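Local structure of rhamnonate dehydratase (Gibberella zeae PH-1, 3FXG) at residues Gly26-Val31 with Gln296-Trp301; Val323-Gly328 with Phe343-Ala348. The protein probably catalyses the magnesium-dependent dehydration of L-rhamnonate to its 2-keto-3-deoxy acid, as a member of the enolase superfamily. All blocks are in the same frame, centred on the assembly; numbering follows the deposited sequence.

Interaction 1 of 2, residues Gly26-Val31 with Gln296-Trp301; sequences GDYHNV and QPDVMW
Tyr28 and Asp298 meet tip to tip, the phenol hydroxyl donating to the carboxylate with OH to OD2 at 2.8 Å, although a crowded neighbour makes the modelled place of that oxygen less sure. Around this bond the packing is tight. The CB of Tyr28 points toward 296-301, and with chi1 at -46° its CG lies anti to the carbonyl carbon. Trp301 CZ2 lies at the edge of the phenol ring, in its plane, 3.5 Å from Tyr28 CE2. The two aromatic planes are inclined at 65°, which is neither a stack nor an edge-to-face pair. Asp298 OD2 sits 3.5 Å above the indole plane, over its centre, while Asp298 OD1 takes the backbone N-H of Met300 at 2.8 Å and closes an Asx turn. One carboxylate oxygen thus steadies its own loop and the other faces the partner loop. The selenium of Met300, a selenomethionine, comes to 4.1 Å from Gly26 CA, an approach possible because Gly26 has no CB in the way.

The looser side lies between Gly26 O and Trp301 NE1. Here a water stands in for a direct bond, donating to Gly26 O and accepting from Trp301 NE1, the latter at 2.7 Å. Gly26 O also lies over the centre of the Tyr28 ring.

The loop holding Tyr28 probably corresponds to the one near the first strand with which the N-terminal domain of mandelate racemase relatives closes over the barrel mouth. Asp298, bonded also to His325, recalls their His-Asp dyad. Held by Met300 N and lying over the indole, its carboxylate is consistent with an aspartate fixed to orient that histidine, perhaps with aid from Tyr28.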
loop_
_atom_site.group_PDB
_atom_site.type_symbol
_atom_site.label_atom_id
_atom_site.label_comp_id
_atom_site.label_asym_id
_atom_site.label_seq_id
_atom_site.Cartn_x
_atom_site.Cartn_y
_atom_site.Cartn_z
ATOM N N GLY A 26 -31.577 -30.901 9.310
ATOM C CA GLY A 26 -30.822 -29.720 8.932
ATOM C C GLY A 26 -30.551 -29.441 7.462
ATOM O O GLY A 26 -30.187 -28.315 7.118
ATOM N N ASP A 27 -30.711 -30.433 6.588
ATOM C CA ASP A 27 -30.450 -30.204 5.165
ATOM C C ASP A 27 -31.613 -29.478 4.491
ATOM O O ASP A 27 -32.570 -30.104 4.031
ATOM C CB ASP A 27 -30.183 -31.528 4.443
ATOM C CG ASP A 27 -29.619 -31.325 3.043
ATOM O OD1 ASP A 27 -29.697 -30.186 2.526
ATOM O OD2 ASP A 27 -29.106 -32.306 2.458
ATOM N N TYR A 28 -31.505 -28.153 4.428
ATOM C CA TYR A 28 -32.526 -27.291 3.831
ATOM C C TYR A 28 -32.964 -27.686 2.422
ATOM O O TYR A 28 -34.130 -27.518 2.062
ATOM C CB TYR A 28 -32.019 -25.849 3.732
ATOM C CG TYR A 28 -31.338 -25.297 4.958
ATOM C CD1 TYR A 28 -32.070 -24.901 6.078
ATOM C CD2 TYR A 28 -29.954 -25.116 4.976
ATOM C CE1 TYR A 28 -31.438 -24.330 7.186
ATOM C CE2 TYR A 28 -29.316 -24.552 6.070
ATOM C CZ TYR A 28 -30.060 -24.157 7.168
ATOM O OH TYR A 28 -29.418 -23.566 8.232
ATOM N N HIS A 29 -32.029 -28.189 1.624
ATOM C CA HIS A 29 -32.332 -28.524 0.237
ATOM C C HIS A 29 -32.723 -29.960 -0.075
ATOM O O HIS A 29 -32.966 -30.297 -1.231
ATOM C CB HIS A 29 -31.159 -28.098 -0.646
ATOM C CG HIS A 29 -30.622 -26.746 -0.300
ATOM N ND1 HIS A 29 -29.553 -26.568 0.550
ATOM C CD2 HIS A 29 -31.056 -25.505 -0.625
ATOM C CE1 HIS A 29 -29.351 -25.275 0.735
ATOM N NE2 HIS A 29 -30.250 -24.608 0.034
ATOM N N ASN A 30 -32.785 -30.805 0.948
ATOM C CA ASN A 30 -33.189 -32.186 0.741
ATOM C C ASN A 30 -34.696 -32.227 0.953
ATOM O O ASN A 30 -35.184 -32.757 1.954
ATOM C CB ASN A 30 -32.487 -33.111 1.737
ATOM C CG ASN A 30 -32.847 -34.566 1.524
ATOM O OD1 ASN A 30 -32.810 -35.063 0.398
ATOM N ND2 ASN A 30 -33.192 -35.261 2.605
ATOM N N VAL A 31 -35.428 -31.653 0.002
ATOM C CA VAL A 31 -36.882 -31.593 0.087
ATOM C C VAL A 31 -37.598 -32.257 -1.085
ATOM O O VAL A 31 -36.976 -32.655 -2.069
ATOM C CB VAL A 31 -37.360 -30.127 0.186
ATOM C CG1 VAL A 31 -36.784 -29.477 1.437
ATOM C CG2 VAL A 31 -36.933 -29.356 -1.054
ATOM N N GLN A 296 -22.551 -13.717 6.800
ATOM C CA GLN A 296 -23.638 -14.648 7.081
ATOM C C GLN A 296 -23.281 -16.122 7.229
ATOM O O GLN A 296 -23.618 -16.940 6.372
ATOM C CB GLN A 296 -24.678 -14.493 5.971
ATOM C CG GLN A 296 -25.061 -13.035 5.714
ATOM C CD GLN A 296 -25.763 -12.830 4.381
ATOM O OE1 GLN A 296 -25.199 -13.105 3.318
ATOM N NE2 GLN A 296 -26.998 -12.338 4.432
ATOM N N PRO A 297 -22.614 -16.490 8.328
ATOM C CA PRO A 297 -22.259 -17.898 8.504
ATOM C C PRO A 297 -23.483 -18.736 8.847
ATOM O O PRO A 297 -24.481 -18.209 9.343
ATOM C CB PRO A 297 -21.271 -17.855 9.664
ATOM C CG PRO A 297 -21.805 -16.742 10.499
ATOM C CD PRO A 297 -22.134 -15.680 9.461
ATOM N N ASP A 298 -23.406 -20.031 8.564
ATOM C CA ASP A 298 -24.482 -20.953 8.910
ATOM C C ASP A 298 -23.930 -21.647 10.151
ATOM O O ASP A 298 -22.851 -22.236 10.104
ATOM C CB ASP A 298 -24.724 -21.973 7.791
ATOM C CG ASP A 298 -25.891 -22.895 8.092
ATOM O OD1 ASP A 298 -25.831 -23.622 9.107
ATOM O OD2 ASP A 298 -26.875 -22.893 7.322
ATOM N N VAL A 299 -24.653 -21.556 11.263
ATOM C CA VAL A 299 -24.196 -22.136 12.518
ATOM C C VAL A 299 -23.972 -23.642 12.468
ATOM O O VAL A 299 -23.170 -24.177 13.232
ATOM C CB VAL A 299 -25.170 -21.812 13.670
ATOM C CG1 VAL A 299 -26.476 -22.540 13.468
ATOM C CG2 VAL A 299 -24.539 -22.185 15.003
HETATM N N MSE A 300 -24.679 -24.326 11.574
HETATM C CA MSE A 300 -24.526 -25.770 11.453
HETATM C C MSE A 300 -23.383 -26.147 10.517
HETATM O O MSE A 300 -23.067 -27.327 10.368
HETATM C CB MSE A 300 -25.826 -26.402 10.942
HETATM C CG MSE A 300 -26.976 -26.389 11.946
HETATM SE SE MSE A 300 -28.630 -27.054 11.165
HETATM C CE MSE A 300 -29.111 -25.464 10.199
ATOM N N TRP A 301 -22.750 -25.151 9.901
ATOM C CA TRP A 301 -21.673 -25.428 8.958
ATOM C C TRP A 301 -20.292 -24.859 9.296
ATOM O O TRP A 301 -19.284 -25.551 9.124
ATOM C CB TRP A 301 -22.052 -24.929 7.555
ATOM C CG TRP A 301 -23.398 -25.375 7.030
ATOM C CD1 TRP A 301 -24.191 -26.371 7.526
ATOM C CD2 TRP A 301 -24.084 -24.854 5.879
ATOM N NE1 TRP A 301 -25.325 -26.505 6.756
ATOM C CE2 TRP A 301 -25.285 -25.587 5.738
ATOM C CE3 TRP A 301 -23.800 -23.838 4.954
ATOM C CZ2 TRP A 301 -26.203 -25.338 4.707
ATOM C CZ3 TRP A 301 -24.713 -23.588 3.928
ATOM C CH2 TRP A 301 -25.900 -24.339 3.815
HETATM O O HOH W 1 -27.397 -27.812 7.908
#

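Interaction 2 of 2, residues Val323-Gly328 with Phe343-Ala348; sequences VPHASG and FQEYLA
Ala326 and Glu345 are joined by a hydrogen bond: the backbone N of Ala326 gives its hydrogen to Glu345 OE1 at 2.9 Å, meeting the oxygen on its anti side and 34° out of the carboxylate plane. Glu345 CG stands anti to the backbone N (chi1 164°), and the chain beyond it is extended, carrying the carboxylate from the strand to the loop. Its other oxygen, OE2, forms a salt bridge with Lys185 and a hydrogen bond with Thr169. Glu345 OE1 also lies 3.8 Å from CD2 of His325, whose ND1 bonds Asp298; the imidazole and carboxylate planes are almost perpendicular at 89°.

Two waters make backbone-to-backbone links. One donates to Pro324 O at 2.6 Å and accepts from Glu345 N at 2.9 Å; the other accepts from Gly328 N and gives only a weak bond to Glu345 O. Within the loop, Ser327 OG donates to His325 O at 2.7 Å, tying the loop to itself just before the helix, whose N-cap position Gly328 holds.

Apolar contact gathers at both ends. Val323 presents both methyls to Phe343, CG2 lying 3.5 Å from CE1 of the ring, which it approaches obliquely. Farther along, Ala326 CB and Leu347 CB pack at 4.4 Å.

In this TIM-barrel-like C-terminal domain, the loop carries His325 beside the magnesium ion. Strand 344-347 runs parallel to 163-169, and Val323 bonds through its backbone to Ile295 of strand 294-295. Loop and strand thus bridge neighbouring parts of the barrel wall, with helix 329-335 linking them and packing on Gln344 and Tyr346.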
loop_
_atom_site.group_PDB
_atom_site.type_symbol
_atom_site.label_atom_id
_atom_site.label_comp_id
_atom_site.label_asym_id
_atom_site.label_seq_id
_atom_site.Cartn_x
_atom_site.Cartn_y
_atom_site.Cartn_z
ATOM N N VAL A 323 -25.368 -11.825 10.495
ATOM C CA VAL A 323 -26.739 -12.297 10.317
ATOM C C VAL A 323 -26.600 -13.690 9.712
ATOM O O VAL A 323 -26.519 -13.844 8.497
ATOM C CB VAL A 323 -27.529 -11.391 9.347
ATOM C CG1 VAL A 323 -28.956 -11.912 9.183
ATOM C CG2 VAL A 323 -27.547 -9.958 9.871
ATOM N N PRO A 324 -26.549 -14.725 10.565
ATOM C CA PRO A 324 -26.406 -16.104 10.096
ATOM C C PRO A 324 -27.441 -16.571 9.082
ATOM O O PRO A 324 -28.541 -16.027 8.989
ATOM C CB PRO A 324 -26.423 -16.918 11.392
ATOM C CG PRO A 324 -27.179 -16.054 12.342
ATOM C CD PRO A 324 -26.677 -14.679 12.030
ATOM N N HIS A 325 -27.057 -17.581 8.313
ATOM C CA HIS A 325 -27.912 -18.157 7.284
ATOM C C HIS A 325 -28.915 -19.134 7.884
ATOM O O HIS A 325 -28.528 -20.181 8.403
ATOM C CB HIS A 325 -27.032 -18.858 6.240
ATOM C CG HIS A 325 -27.786 -19.753 5.306
ATOM N ND1 HIS A 325 -28.171 -21.031 5.650
ATOM C CD2 HIS A 325 -28.229 -19.552 4.042
ATOM C CE1 HIS A 325 -28.818 -21.581 4.636
ATOM N NE2 HIS A 325 -28.867 -20.704 3.649
ATOM N N ALA A 326 -30.200 -18.781 7.813
ATOM C CA ALA A 326 -31.284 -19.613 8.340
ATOM C C ALA A 326 -30.919 -20.172 9.712
ATOM O O ALA A 326 -30.819 -19.421 10.680
ATOM C CB ALA A 326 -31.584 -20.749 7.366
ATOM N N SER A 327 -30.750 -21.491 9.786
ATOM C CA SER A 327 -30.344 -22.193 11.010
ATOM C C SER A 327 -31.349 -22.412 12.145
ATOM O O SER A 327 -31.035 -23.103 13.116
ATOM C CB SER A 327 -29.085 -21.534 11.584
ATOM O OG SER A 327 -28.017 -21.587 10.654
ATOM N N GLY A 328 -32.542 -21.838 12.042
ATOM C CA GLY A 328 -33.534 -22.032 13.091
ATOM C C GLY A 328 -33.087 -21.638 14.495
ATOM O O GLY A 328 -32.324 -20.689 14.652
ATOM N N PHE A 343 -30.698 -8.794 13.122
ATOM C CA PHE A 343 -31.916 -9.480 12.732
ATOM C C PHE A 343 -31.639 -10.894 12.279
ATOM O O PHE A 343 -30.502 -11.361 12.322
ATOM C CB PHE A 343 -32.643 -8.688 11.643
ATOM C CG PHE A 343 -31.737 -8.169 10.562
ATOM C CD1 PHE A 343 -31.288 -9.007 9.548
ATOM C CD2 PHE A 343 -31.321 -6.843 10.569
ATOM C CE1 PHE A 343 -30.432 -8.528 8.553
ATOM C CE2 PHE A 343 -30.464 -6.355 9.579
ATOM C CZ PHE A 343 -30.021 -7.205 8.570
ATOM N N GLN A 344 -32.688 -11.570 11.832
ATOM C CA GLN A 344 -32.574 -12.957 11.430
ATOM C C GLN A 344 -33.234 -13.285 10.100
ATOM O O GLN A 344 -34.194 -12.639 9.686
ATOM C CB GLN A 344 -33.191 -13.830 12.525
ATOM C CG GLN A 344 -33.348 -15.278 12.144
ATOM C CD GLN A 344 -32.178 -16.120 12.570
ATOM O OE1 GLN A 344 -31.904 -17.158 11.976
ATOM N NE2 GLN A 344 -31.490 -15.689 13.618
ATOM N N GLU A 345 -32.709 -14.309 9.441
ATOM C CA GLU A 345 -33.263 -14.758 8.179
ATOM C C GLU A 345 -34.155 -15.970 8.410
ATOM O O GLU A 345 -33.892 -16.792 9.287
ATOM C CB GLU A 345 -32.155 -15.167 7.207
ATOM C CG GLU A 345 -32.673 -16.008 6.041
ATOM C CD GLU A 345 -31.579 -16.503 5.112
ATOM O OE1 GLU A 345 -30.526 -16.947 5.613
ATOM O OE2 GLU A 345 -31.782 -16.465 3.877
ATOM N N TYR A 346 -35.225 -16.059 7.635
ATOM C CA TYR A 346 -36.093 -17.218 7.697
ATOM C C TYR A 346 -36.276 -17.645 6.255
ATOM O O TYR A 346 -36.790 -16.884 5.434
ATOM C CB TYR A 346 -37.457 -16.919 8.307
ATOM C CG TYR A 346 -38.117 -18.202 8.754
ATOM C CD1 TYR A 346 -37.735 -18.815 9.948
ATOM C CD2 TYR A 346 -39.054 -18.851 7.951
ATOM C CE1 TYR A 346 -38.262 -20.040 10.335
ATOM C CE2 TYR A 346 -39.591 -20.087 8.326
ATOM C CZ TYR A 346 -39.187 -20.672 9.523
ATOM O OH TYR A 346 -39.698 -21.884 9.925
ATOM N N LEU A 347 -35.820 -18.853 5.949
ATOM C CA LEU A 347 -35.918 -19.390 4.603
ATOM C C LEU A 347 -37.300 -20.004 4.433
ATOM O O LEU A 347 -37.590 -21.049 5.014
ATOM C CB LEU A 347 -34.824 -20.443 4.394
ATOM C CG LEU A 347 -34.561 -21.005 2.994
ATOM C CD1 LEU A 347 -33.303 -21.867 3.028
ATOM C CD2 LEU A 347 -35.755 -21.817 2.520
ATOM N N ALA A 348 -38.152 -19.347 3.650
ATOM C CA ALA A 348 -39.507 -19.840 3.411
ATOM C C ALA A 348 -39.432 -21.295 2.966
ATOM O O ALA A 348 -38.967 -21.598 1.869
ATOM C CB ALA A 348 -40.196 -19.001 2.343
HETATM O O HOH W 2 -30.097 -14.817 10.631
HETATM O O HOH W 3 -34.511 -19.896 10.408
#

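How the interactions relate
The centres of the two contacts lie about 10 Å apart, and along the chain interaction 1 closes before interaction 2 opens. They join directly: Asp298 OD2 meets His325 ND1 and Pro297 O meets His325 N, each at 2.8 Å in a probable hydrogen bond. Interaction 1 brings a loop that follows strand 11-19 of the N-terminal sheet onto the barrel, whereas interaction 2 lies wholly within the barrel domain, where 344-347 pairs with 163-169. His325, part of interaction 2, is the residue where the two contacts meet most closely, its side chain about 4 Å from the magnesium ion bound by Asp222, Glu248 and Glu275. Capping loop and barrel wall thereby converge beside the metal site.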